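Side-chain contact in UPF0045 protein MJ1052 (Methanocaldococcus jannaschii, PDB 2EPI), which is of unknown function but belongs to the UPF0045 family, related to thiamine-binding proteins, and may bind thiamine: residues R5-E10 with D54-A59. Numbering follows the deposited sequence.
Sequences RKVVAE and DEILKA
Ile56 reaches from helix 53-68 toward strand 6-16 and sets its terminal methyl against Val7 and Ala9, two residues on the same face of the strand. Most of the work is done by CD1: it lies 3.6 Å from CG2 of Val7 and 4.1 Å from CB of Ala9, so one methyl bridges two successive inward-facing positions. The branch methyl CG2 of Ile56 follows, 4.2 Å from CB of Ala9; the alanine presents only that CB, and Ile56 meets it with both methyls. The isoleucine is extended past CB, with CD1 anti to CA (chi2 177°), which carries the methyl far enough to come within 4.1 Å of the backbone O of Val7. In Val7, CG1 lies beside the backbone N and anti to the carbonyl carbon (chi1 -56°), which leaves CG2 in the slot between N and the carbonyl carbon, from where it meets Ile56 CD1. All three residues are buried and the contact is purely apolar. The CA atoms of Ala9 and Ile56, the closest such pair of the two segments, are 7.9 Å apart. On a side of the helix turned from the strand, next to Tyr36, Lys58 NZ forms a salt bridge with Glu55 OE2 at 3.0 Å. The fold is ferredoxin-like, and here its second helix, 53-68, packs on central strand 6-16, which runs between 46-50 and 73-83 in the antiparallel sheet; Leu78 of strand 73-83 and Leu38 of a loop also touch Ile56, while Val8 points to the other face, against Met45 of another subunit.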
ATOM      1  N   ARG A   5     -16.840   4.709 -16.056  1.00 32.35           N
ATOM      2  CA  ARG A   5     -16.969   4.732 -14.612  1.00 30.01           C
ATOM      3  C   ARG A   5     -15.592   5.234 -14.199  1.00 29.56           C
ATOM      4  O   ARG A   5     -14.701   4.448 -13.885  1.00 28.98           O
ATOM      5  CB  ARG A   5     -17.208   3.326 -14.064  1.00 29.99           C
ATOM      6  CG  ARG A   5     -17.265   3.278 -12.550  1.00 28.82           C
ATOM      7  CD  ARG A   5     -17.543   1.880 -12.036  1.00 29.20           C
ATOM      8  NE  ARG A   5     -17.384   1.819 -10.588  1.00 29.54           N
ATOM      9  CZ  ARG A   5     -17.579   0.729  -9.854  1.00 28.77           C
ATOM     10  NH1 ARG A   5     -17.948  -0.411 -10.430  1.00 28.50           N
ATOM     11  NH2 ARG A   5     -17.398   0.781  -8.544  1.00 28.12           N
ATOM     12  N   LYS A   6     -15.425   6.551 -14.223  1.00 28.40           N
ATOM     13  CA  LYS A   6     -14.142   7.165 -13.912  1.00 28.07           C
ATOM     14  C   LYS A   6     -13.682   7.116 -12.458  1.00 26.01           C
ATOM     15  O   LYS A   6     -14.458   7.334 -11.523  1.00 25.04           O
ATOM     16  CB  LYS A   6     -14.139   8.618 -14.405  1.00 28.68           C
ATOM     17  CG  LYS A   6     -12.789   9.308 -14.280  1.00 32.71           C
ATOM     18  CD  LYS A   6     -12.804  10.702 -14.896  1.00 33.60           C
ATOM     19  CE  LYS A   6     -13.004  10.642 -16.408  1.00 36.06           C
ATOM     20  NZ  LYS A   6     -12.950  11.999 -17.024  1.00 37.46           N
ATOM     21  N   VAL A   7     -12.396   6.820 -12.289  1.00 24.33           N
ATOM     22  CA  VAL A   7     -11.764   6.753 -10.979  1.00 23.72           C
ATOM     23  C   VAL A   7     -10.320   7.214 -11.123  1.00 21.69           C
ATOM     24  O   VAL A   7      -9.811   7.348 -12.234  1.00 21.25           O
ATOM     25  CB  VAL A   7     -11.735   5.304 -10.416  1.00 24.30           C
ATOM     26  CG1 VAL A   7     -13.141   4.726 -10.370  1.00 24.73           C
ATOM     27  CG2 VAL A   7     -10.821   4.426 -11.271  1.00 25.03           C
ATOM     28  N   VAL A   8      -9.673   7.484  -9.998  1.00 22.03           N
ATOM     29  CA  VAL A   8      -8.265   7.871 -10.001  1.00 20.76           C
ATOM     30  C   VAL A   8      -7.577   6.704  -9.309  1.00 19.26           C
ATOM     31  O   VAL A   8      -8.113   6.143  -8.354  1.00 20.07           O
ATOM     32  CB  VAL A   8      -8.007   9.156  -9.191  1.00 22.37           C
ATOM     33  CG1 VAL A   8      -6.522   9.509  -9.244  1.00 21.38           C
ATOM     34  CG2 VAL A   8      -8.827  10.297  -9.754  1.00 24.11           C
ATOM     35  N   ALA A   9      -6.399   6.323  -9.781  1.00 18.88           N
ATOM     36  CA  ALA A   9      -5.715   5.192  -9.165  1.00 18.11           C
ATOM     37  C   ALA A   9      -4.210   5.366  -9.192  1.00 18.16           C
ATOM     38  O   ALA A   9      -3.691   6.251  -9.865  1.00 18.92           O
ATOM     39  CB  ALA A   9      -6.089   3.921  -9.898  1.00 19.35           C
ATOM     40  N   GLU A  10      -3.514   4.530  -8.432  1.00 17.50           N
ATOM     41  CA  GLU A  10      -2.061   4.570  -8.431  1.00 17.01           C
ATOM     42  C   GLU A  10      -1.559   3.142  -8.513  1.00 17.76           C
ATOM     43  O   GLU A  10      -2.056   2.253  -7.819  1.00 17.44           O
ATOM     44  CB  GLU A  10      -1.508   5.252  -7.181  1.00 19.32           C
ATOM     45  CG  GLU A  10       0.020   5.368  -7.219  1.00 18.91           C
ATOM     46  CD  GLU A  10       0.581   6.239  -6.114  1.00 21.17           C
ATOM     47  OE1 GLU A  10       0.166   6.061  -4.952  1.00 20.31           O
ATOM     48  OE2 GLU A  10       1.447   7.101  -6.412  1.00 22.68           O
ATOM     49  N   ASP A  54     -12.714  -0.456 -15.357  1.00 25.11           N
ATOM     50  CA  ASP A  54     -12.382  -1.699 -16.033  1.00 25.52           C
ATOM     51  C   ASP A  54     -11.111  -1.563 -16.865  1.00 24.72           C
ATOM     52  O   ASP A  54     -10.306  -2.490 -16.927  1.00 25.76           O
ATOM     53  CB  ASP A  54     -13.544  -2.164 -16.916  1.00 27.43           C
ATOM     54  CG  ASP A  54     -14.762  -2.556 -16.108  1.00 31.08           C
ATOM     55  OD1 ASP A  54     -14.585  -3.157 -15.028  1.00 31.40           O
ATOM     56  OD2 ASP A  54     -15.897  -2.274 -16.555  1.00 34.72           O
ATOM     57  N   GLU A  55     -10.922  -0.412 -17.500  1.00 23.52           N
ATOM     58  CA  GLU A  55      -9.724  -0.211 -18.303  1.00 23.42           C
ATOM     59  C   GLU A  55      -8.487  -0.194 -17.408  1.00 22.93           C
ATOM     60  O   GLU A  55      -7.436  -0.716 -17.781  1.00 23.73           O
ATOM     61  CB  GLU A  55      -9.819   1.089 -19.104  1.00 24.30           C
ATOM     62  CG  GLU A  55     -10.884   1.043 -20.196  1.00 28.19           C
ATOM     63  CD  GLU A  55     -10.703  -0.147 -21.126  1.00 30.76           C
ATOM     64  OE1 GLU A  55      -9.648  -0.230 -21.789  1.00 30.93           O
ATOM     65  OE2 GLU A  55     -11.612  -1.005 -21.194  1.00 34.36           O
ATOM     66  N   ILE A  56      -8.615   0.399 -16.227  1.00 22.81           N
ATOM     67  CA  ILE A  56      -7.491   0.462 -15.298  1.00 21.65           C
ATOM     68  C   ILE A  56      -7.154  -0.934 -14.789  1.00 23.51           C
ATOM     69  O   ILE A  56      -5.982  -1.277 -14.629  1.00 21.73           O
ATOM     70  CB  ILE A  56      -7.797   1.414 -14.115  1.00 22.08           C
ATOM     71  CG1 ILE A  56      -7.682   2.865 -14.599  1.00 22.25           C
ATOM     72  CG2 ILE A  56      -6.829   1.157 -12.951  1.00 19.68           C
ATOM     73  CD1 ILE A  56      -8.030   3.904 -13.555  1.00 24.46           C
ATOM     74  N   LEU A  57      -8.180  -1.744 -14.543  1.00 23.55           N
ATOM     75  CA  LEU A  57      -7.961  -3.110 -14.072  1.00 23.66           C
ATOM     76  C   LEU A  57      -7.239  -3.925 -15.144  1.00 24.57           C
ATOM     77  O   LEU A  57      -6.315  -4.682 -14.842  1.00 23.89           O
ATOM     78  CB  LEU A  57      -9.297  -3.766 -13.711  1.00 25.19           C
ATOM     79  CG  LEU A  57      -9.946  -3.197 -12.448  1.00 25.46           C
ATOM     80  CD1 LEU A  57     -11.384  -3.671 -12.344  1.00 26.48           C
ATOM     81  CD2 LEU A  57      -9.145  -3.619 -11.231  1.00 27.69           C
ATOM     82  N   LYS A  58      -7.659  -3.766 -16.397  1.00 23.60           N
ATOM     83  CA  LYS A  58      -7.031  -4.484 -17.502  1.00 24.99           C
ATOM     84  C   LYS A  58      -5.594  -4.000 -17.682  1.00 23.66           C
ATOM     85  O   LYS A  58      -4.688  -4.794 -17.923  1.00 23.61           O
ATOM     86  CB  LYS A  58      -7.781  -4.244 -18.815  1.00 27.58           C
ATOM     87  CG  LYS A  58      -9.229  -4.702 -18.857  1.00 29.95           C
ATOM     88  CD  LYS A  58      -9.834  -4.306 -20.202  1.00 32.81           C
ATOM     89  CE  LYS A  58     -11.335  -4.497 -20.245  1.00 36.10           C
ATOM     90  NZ  LYS A  58     -11.887  -3.957 -21.526  1.00 35.83           N
ATOM     91  N   ALA A  59      -5.400  -2.687 -17.587  1.00 23.11           N
ATOM     92  CA  ALA A  59      -4.074  -2.102 -17.748  1.00 21.47           C
ATOM     93  C   ALA A  59      -3.170  -2.580 -16.626  1.00 21.68           C
ATOM     94  O   ALA A  59      -1.996  -2.877 -16.843  1.00 22.74           O
ATOM     95  CB  ALA A  59      -4.161  -0.573 -17.738  1.00 21.51           C
TER